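Local structure of peptide ABC transporter, peptide-binding protein (2D5W) at residues W506-V519 and L530-P543. The protein binds oligopeptides and probably hands them to an ABC transporter for uptake. Numbering follows the deposited sequence.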
loop_
_atom_site.group_PDB
_atom_site.type_symbol
_atom_site.label_atom_id
_atom_site.label_comp_id
_atom_site.label_asym_id
_atom_site.label_seq_id
_atom_site.Cartn_x
_atom_site.Cartn_y
_atom_site.Cartn_z
ATOM N N TRP A 506 12.816 -1.054 13.316
ATOM C CA TRP A 506 13.272 0.114 14.065
ATOM C C TRP A 506 12.526 0.273 15.379
ATOM O O TRP A 506 11.348 -0.067 15.487
ATOM C CB TRP A 506 13.062 1.385 13.241
ATOM C CG TRP A 506 13.708 2.621 13.824
ATOM C CD1 TRP A 506 15.027 2.778 14.157
ATOM C CD2 TRP A 506 13.086 3.895 14.041
ATOM N NE1 TRP A 506 15.265 4.072 14.556
ATOM C CE2 TRP A 506 14.092 4.780 14.495
ATOM C CE3 TRP A 506 11.779 4.377 13.892
ATOM C CZ2 TRP A 506 13.832 6.120 14.799
ATOM C CZ3 TRP A 506 11.519 5.712 14.193
ATOM C CH2 TRP A 506 12.545 6.568 14.642
ATOM N N ARG A 507 13.226 0.787 16.382
ATOM C CA ARG A 507 12.610 1.063 17.669
ATOM C C ARG A 507 13.163 2.349 18.259
ATOM O O ARG A 507 14.371 2.490 18.453
ATOM C CB ARG A 507 12.820 -0.070 18.678
ATOM C CG ARG A 507 12.264 0.307 20.054
ATOM C CD ARG A 507 12.252 -0.833 21.053
ATOM N NE ARG A 507 11.705 -0.383 22.331
ATOM C CZ ARG A 507 11.431 -1.183 23.355
ATOM N NH1 ARG A 507 10.936 -0.678 24.476
ATOM N NH2 ARG A 507 11.647 -2.486 23.255
ATOM N N ASN A 508 12.270 3.293 18.518
ATOM C CA ASN A 508 12.632 4.561 19.136
ATOM C C ASN A 508 11.446 4.875 20.030
ATOM O O ASN A 508 10.361 5.207 19.550
ATOM C CB ASN A 508 12.828 5.658 18.088
ATOM C CG ASN A 508 13.305 6.963 18.701
ATOM O OD1 ASN A 508 12.540 7.678 19.345
ATOM N ND2 ASN A 508 14.586 7.271 18.514
ATOM N N ASP A 509 11.650 4.746 21.337
ATOM C CA ASP A 509 10.572 4.963 22.289
ATOM C C ASP A 509 9.961 6.352 22.260
ATOM O O ASP A 509 8.754 6.497 22.462
ATOM C CB ASP A 509 11.036 4.605 23.704
ATOM C CG ASP A 509 11.328 3.122 23.857
ATOM O OD1 ASP A 509 10.877 2.332 23.000
ATOM O OD2 ASP A 509 12.001 2.739 24.837
ATOM N N GLU A 510 10.772 7.374 22.006
ATOM C CA GLU A 510 10.243 8.729 21.953
ATOM C C GLU A 510 9.345 8.879 20.727
ATOM O O GLU A 510 8.293 9.513 20.788
ATOM C CB GLU A 510 11.382 9.753 21.919
ATOM C CG GLU A 510 10.908 11.198 21.938
ATOM C CD GLU A 510 12.038 12.183 22.180
ATOM O OE1 GLU A 510 13.030 12.160 21.422
ATOM O OE2 GLU A 510 11.932 12.983 23.134
ATOM N N PHE A 511 9.762 8.282 19.615
ATOM C CA PHE A 511 8.972 8.324 18.389
ATOM C C PHE A 511 7.620 7.651 18.660
ATOM O O PHE A 511 6.571 8.161 18.262
ATOM C CB PHE A 511 9.701 7.578 17.269
ATOM C CG PHE A 511 8.967 7.579 15.955
ATOM C CD1 PHE A 511 9.178 8.588 15.017
ATOM C CD2 PHE A 511 8.061 6.569 15.658
ATOM C CE1 PHE A 511 8.498 8.588 13.798
ATOM C CE2 PHE A 511 7.375 6.556 14.447
ATOM C CZ PHE A 511 7.595 7.568 13.516
ATOM N N ASP A 512 7.650 6.507 19.341
ATOM C CA ASP A 512 6.415 5.790 19.653
ATOM C C ASP A 512 5.497 6.623 20.538
ATOM O O ASP A 512 4.283 6.637 20.346
ATOM C CB ASP A 512 6.714 4.456 20.347
ATOM C CG ASP A 512 7.306 3.423 19.406
ATOM O OD1 ASP A 512 7.434 3.714 18.198
ATOM O OD2 ASP A 512 7.642 2.314 19.868
ATOM N N ARG A 513 6.075 7.322 21.508
ATOM C CA ARG A 513 5.280 8.145 22.408
ATOM C C ARG A 513 4.603 9.292 21.666
ATOM O O ARG A 513 3.409 9.541 21.838
ATOM C CB ARG A 513 6.164 8.709 23.521
ATOM C CG ARG A 513 5.388 9.343 24.661
ATOM C CD ARG A 513 6.315 9.887 25.740
ATOM N NE ARG A 513 7.258 8.880 26.224
ATOM C CZ ARG A 513 8.426 8.607 25.650
ATOM N NH1 ARG A 513 9.216 7.671 26.158
ATOM N NH2 ARG A 513 8.815 9.281 24.575
ATOM N N LEU A 514 5.370 9.988 20.836
ATOM C CA LEU A 514 4.851 11.117 20.077
ATOM C C LEU A 514 3.741 10.722 19.112
ATOM O O LEU A 514 2.690 11.361 19.079
ATOM C CB LEU A 514 5.987 11.797 19.310
ATOM C CG LEU A 514 7.012 12.547 20.167
ATOM C CD1 LEU A 514 8.257 12.822 19.337
ATOM C CD2 LEU A 514 6.412 13.844 20.694
ATOM N N THR A 515 3.974 9.672 18.329
ATOM C CA THR A 515 2.981 9.223 17.359
ATOM C C THR A 515 1.747 8.607 18.014
ATOM O O THR A 515 0.634 8.778 17.519
ATOM C CB THR A 515 3.595 8.222 16.341
ATOM O OG1 THR A 515 4.236 7.147 17.039
ATOM C CG2 THR A 515 4.617 8.925 15.452
ATOM N N SER A 516 1.936 7.899 19.124
ATOM C CA SER A 516 0.803 7.301 19.823
ATOM C C SER A 516 -0.098 8.394 20.384
ATOM O O SER A 516 -1.315 8.240 20.429
ATOM C CB SER A 516 1.279 6.391 20.957
ATOM O OG SER A 516 1.965 5.264 20.442
ATOM N N GLN A 517 0.495 9.503 20.815
ATOM C CA GLN A 517 -0.303 10.599 21.345
ATOM C C GLN A 517 -0.941 11.382 20.202
ATOM O O GLN A 517 -2.105 11.778 20.276
ATOM C CB GLN A 517 0.558 11.551 22.174
ATOM C CG GLN A 517 -0.267 12.619 22.874
ATOM C CD GLN A 517 0.578 13.647 23.597
ATOM O OE1 GLN A 517 1.570 13.312 24.246
ATOM N NE2 GLN A 517 0.178 14.907 23.503
ATOM N N ALA A 518 -0.173 11.598 19.141
ATOM C CA ALA A 518 -0.647 12.358 17.996
ATOM C C ALA A 518 -1.929 11.828 17.371
ATOM O O ALA A 518 -2.791 12.610 16.984
ATOM C CB ALA A 518 0.444 12.439 16.938
ATOM N N VAL A 519 -2.061 10.509 17.265
ATOM C CA VAL A 519 -3.260 9.947 16.654
ATOM C C VAL A 519 -4.502 10.159 17.510
ATOM O O VAL A 519 -5.624 10.035 17.016
ATOM C CB VAL A 519 -3.101 8.435 16.338
ATOM C CG1 VAL A 519 -2.002 8.239 15.300
ATOM C CG2 VAL A 519 -2.796 7.653 17.598
ATOM N N LEU A 530 3.061 17.413 16.992
ATOM C CA LEU A 530 3.589 16.143 17.467
ATOM C C LEU A 530 4.217 15.343 16.330
ATOM O O LEU A 530 5.301 14.783 16.485
ATOM C CB LEU A 530 2.479 15.338 18.147
ATOM C CG LEU A 530 1.966 15.974 19.445
ATOM C CD1 LEU A 530 0.682 15.295 19.893
ATOM C CD2 LEU A 530 3.036 15.872 20.517
ATOM N N PHE A 531 3.541 15.293 15.185
ATOM C CA PHE A 531 4.081 14.570 14.039
ATOM C C PHE A 531 5.362 15.231 13.526
ATOM O O PHE A 531 6.253 14.551 13.015
ATOM C CB PHE A 531 3.042 14.493 12.920
ATOM C CG PHE A 531 2.219 13.234 12.944
ATOM C CD1 PHE A 531 2.748 12.032 12.479
ATOM C CD2 PHE A 531 0.915 13.248 13.432
ATOM C CE1 PHE A 531 1.990 10.862 12.499
ATOM C CE2 PHE A 531 0.148 12.081 13.456
ATOM C CZ PHE A 531 0.688 10.888 12.988
ATOM N N TRP A 532 5.459 16.552 13.659
ATOM C CA TRP A 532 6.657 17.254 13.209
ATOM C C TRP A 532 7.839 16.867 14.084
ATOM O O TRP A 532 8.945 16.655 13.586
ATOM C CB TRP A 532 6.431 18.769 13.233
ATOM C CG TRP A 532 5.813 19.281 11.963
ATOM C CD1 TRP A 532 4.963 18.602 11.132
ATOM C CD2 TRP A 532 6.001 20.573 11.373
ATOM N NE1 TRP A 532 4.617 19.389 10.062
ATOM C CE2 TRP A 532 5.237 20.605 10.186
ATOM C CE3 TRP A 532 6.742 21.708 11.732
ATOM C CZ2 TRP A 532 5.193 21.728 9.352
ATOM C CZ3 TRP A 532 6.698 22.826 10.902
ATOM C CH2 TRP A 532 5.928 22.825 9.726
ATOM N N ARG A 533 7.607 16.753 15.387
ATOM C CA ARG A 533 8.671 16.365 16.302
ATOM C C ARG A 533 9.083 14.926 16.000
ATOM O O ARG A 533 10.267 14.595 16.022
ATOM C CB ARG A 533 8.205 16.500 17.756
ATOM C CG ARG A 533 7.490 17.818 18.048
ATOM C CD ARG A 533 8.170 18.995 17.357
ATOM N NE ARG A 533 7.249 20.109 17.143
ATOM C CZ ARG A 533 7.517 21.161 16.377
ATOM N NH1 ARG A 533 6.620 22.130 16.239
ATOM N NH2 ARG A 533 8.679 21.246 15.742
ATOM N N ALA A 534 8.106 14.072 15.705
ATOM C CA ALA A 534 8.399 12.681 15.381
ATOM C C ALA A 534 9.258 12.600 14.117
ATOM O O ALA A 534 10.183 11.789 14.036
ATOM C CB ALA A 534 7.104 11.898 15.188
ATOM N N GLN A 535 8.957 13.442 13.134
ATOM C CA GLN A 535 9.722 13.444 11.890
ATOM C C GLN A 535 11.155 13.936 12.100
ATOM O O GLN A 535 12.072 13.488 11.414
ATOM C CB GLN A 535 9.008 14.285 10.826
ATOM C CG GLN A 535 7.730 13.628 10.305
ATOM C CD GLN A 535 6.923 14.536 9.395
ATOM O OE1 GLN A 535 7.235 14.706 8.214
ATOM N NE2 GLN A 535 5.879 15.138 9.951
ATOM N N GLU A 536 11.348 14.849 13.050
ATOM C CA GLU A 536 12.689 15.353 13.343
ATOM C C GLU A 536 13.547 14.201 13.872
ATOM O O GLU A 536 14.696 14.029 13.461
ATOM C CB GLU A 536 12.628 16.474 14.387
ATOM C CG GLU A 536 12.058 17.794 13.882
ATOM C CD GLU A 536 13.075 18.637 13.122
ATOM O OE1 GLU A 536 12.700 19.725 12.637
ATOM O OE2 GLU A 536 14.249 18.223 13.014
ATOM N N ILE A 537 12.985 13.415 14.784
ATOM C CA ILE A 537 13.698 12.275 15.347
ATOM C C ILE A 537 13.965 11.245 14.250
ATOM O O ILE A 537 15.066 10.709 14.135
ATOM C CB ILE A 537 12.875 11.617 16.475
ATOM C CG1 ILE A 537 12.784 12.574 17.667
ATOM C CG2 ILE A 537 13.506 10.296 16.889
ATOM C CD1 ILE A 537 11.815 12.128 18.739
ATOM N N TRP A 538 12.945 10.982 13.438
ATOM C CA TRP A 538 13.041 10.028 12.341
ATOM C C TRP A 538 14.207 10.382 11.413
ATOM O O TRP A 538 15.000 9.517 11.036
ATOM C CB TRP A 538 11.725 10.036 11.552
ATOM C CG TRP A 538 11.618 8.995 10.470
ATOM C CD1 TRP A 538 11.006 7.777 10.560
ATOM C CD2 TRP A 538 12.135 9.086 9.137
ATOM N NE1 TRP A 538 11.107 7.104 9.365
ATOM C CE2 TRP A 538 11.798 7.885 8.474
ATOM C CE3 TRP A 538 12.852 10.068 8.436
ATOM C CZ2 TRP A 538 12.154 7.636 7.143
ATOM C CZ3 TRP A 538 13.205 9.820 7.114
ATOM C CH2 TRP A 538 12.855 8.613 6.482
ATOM N N ALA A 539 14.316 11.660 11.057
ATOM C CA ALA A 539 15.373 12.108 10.158
ATOM C C ALA A 539 16.771 11.961 10.751
ATOM O O ALA A 539 17.733 11.724 10.022
ATOM C CB ALA A 539 15.130 13.553 9.738
ATOM N N GLU A 540 16.897 12.103 12.065
ATOM C CA GLU A 540 18.207 11.952 12.684
ATOM C C GLU A 540 18.652 10.493 12.669
ATOM O O GLU A 540 19.833 10.200 12.486
ATOM C CB GLU A 540 18.187 12.457 14.129
ATOM C CG GLU A 540 19.451 12.105 14.918
ATOM C CD GLU A 540 20.730 12.624 14.269
ATOM O OE1 GLU A 540 21.815 12.091 14.585
ATOM O OE2 GLU A 540 20.658 13.567 13.453
ATOM N N GLU A 541 17.696 9.583 12.841
ATOM C CA GLU A 541 17.984 8.153 12.900
ATOM C C GLU A 541 17.958 7.400 11.566
ATOM O O GLU A 541 18.567 6.335 11.446
ATOM C CB GLU A 541 17.003 7.496 13.872
ATOM C CG GLU A 541 16.981 8.141 15.252
ATOM C CD GLU A 541 17.823 7.391 16.260
ATOM O OE1 GLU A 541 19.009 7.128 15.977
ATOM O OE2 GLU A 541 17.293 7.063 17.343
ATOM N N LEU A 542 17.248 7.940 10.579
ATOM C CA LEU A 542 17.138 7.310 9.259
ATOM C C LEU A 542 16.851 5.805 9.289
ATOM O O LEU A 542 17.632 5.001 8.772
ATOM C CB LEU A 542 18.406 7.561 8.436
ATOM C CG LEU A 542 18.701 9.001 8.014
ATOM C CD1 LEU A 542 20.027 9.027 7.270
ATOM C CD2 LEU A 542 17.577 9.541 7.135
ATOM N N PRO A 543 15.722 5.399 9.897
ATOM C CA PRO A 543 15.409 3.964 9.938
ATOM C C PRO A 543 15.251 3.407 8.520
ATOM O O PRO A 543 15.417 2.213 8.285
ATOM C CB PRO A 543 14.122 3.909 10.760
ATOM C CG PRO A 543 13.510 5.264 10.556
ATOM C CD PRO A 543 14.696 6.192 10.595
HETATM O O HOH W 1 16.121 4.628 18.103
#
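Phe511 lies against Ala534 where residues 530-541, the later part of helix 524-541, run back nearly antiparallel to helix 509-518, the two axes 8.7 Å apart at closest approach and their directions 159° apart. Ala534, with a methyl as its whole side chain, suits this close passage: its CB touches Phe511 CE1 and Thr515 CG2, each at 3.9 Å, while its carbonyl oxygen lies at the edge of the Phe511 ring. Toward the C-terminal end of helix 509-518, another small residue, Ala518, sets its CB 3.5 Å from Phe531 CE2 and also meets Leu530. Branched Leu514 reaches both ways along the partner helix, CD2 to Leu530 and CD1 to Ile537 CD1 (3.7 Å).

At the other end, Trp506 has its CG anti to the backbone N (chi1 -170°), which lays the indole against the last turn of helix 530-541 and the residues after it. The broad, flat indole can be covered on both faces: the compact ring of Pro543 offers C-H groups to one, its CB 3.5 Å from the centroid of the five-membered ring in a CH-pi contact, and Asn508 CB covers the other. Trp538 turns an edge toward the face of the Trp506 ring in an offset edge-to-face pair, planes at 77°. Asn508 does double duty: OD1 caps helix 509-518 by accepting from Phe511 N (2.9 Å), while ND2 gives Glu541 OE2 a hydrogen bond (3.0 Å), weak because the N-H points well off the line between them. A water donating to both Arg507 O and Glu541 OE2 adds a second polar link.

The whole is an antiparallel helical hairpin with an N-capped first helix, leading through Leu542 and Pro543 into strand 544-557 of the mixed sheet of this solute-binding protein.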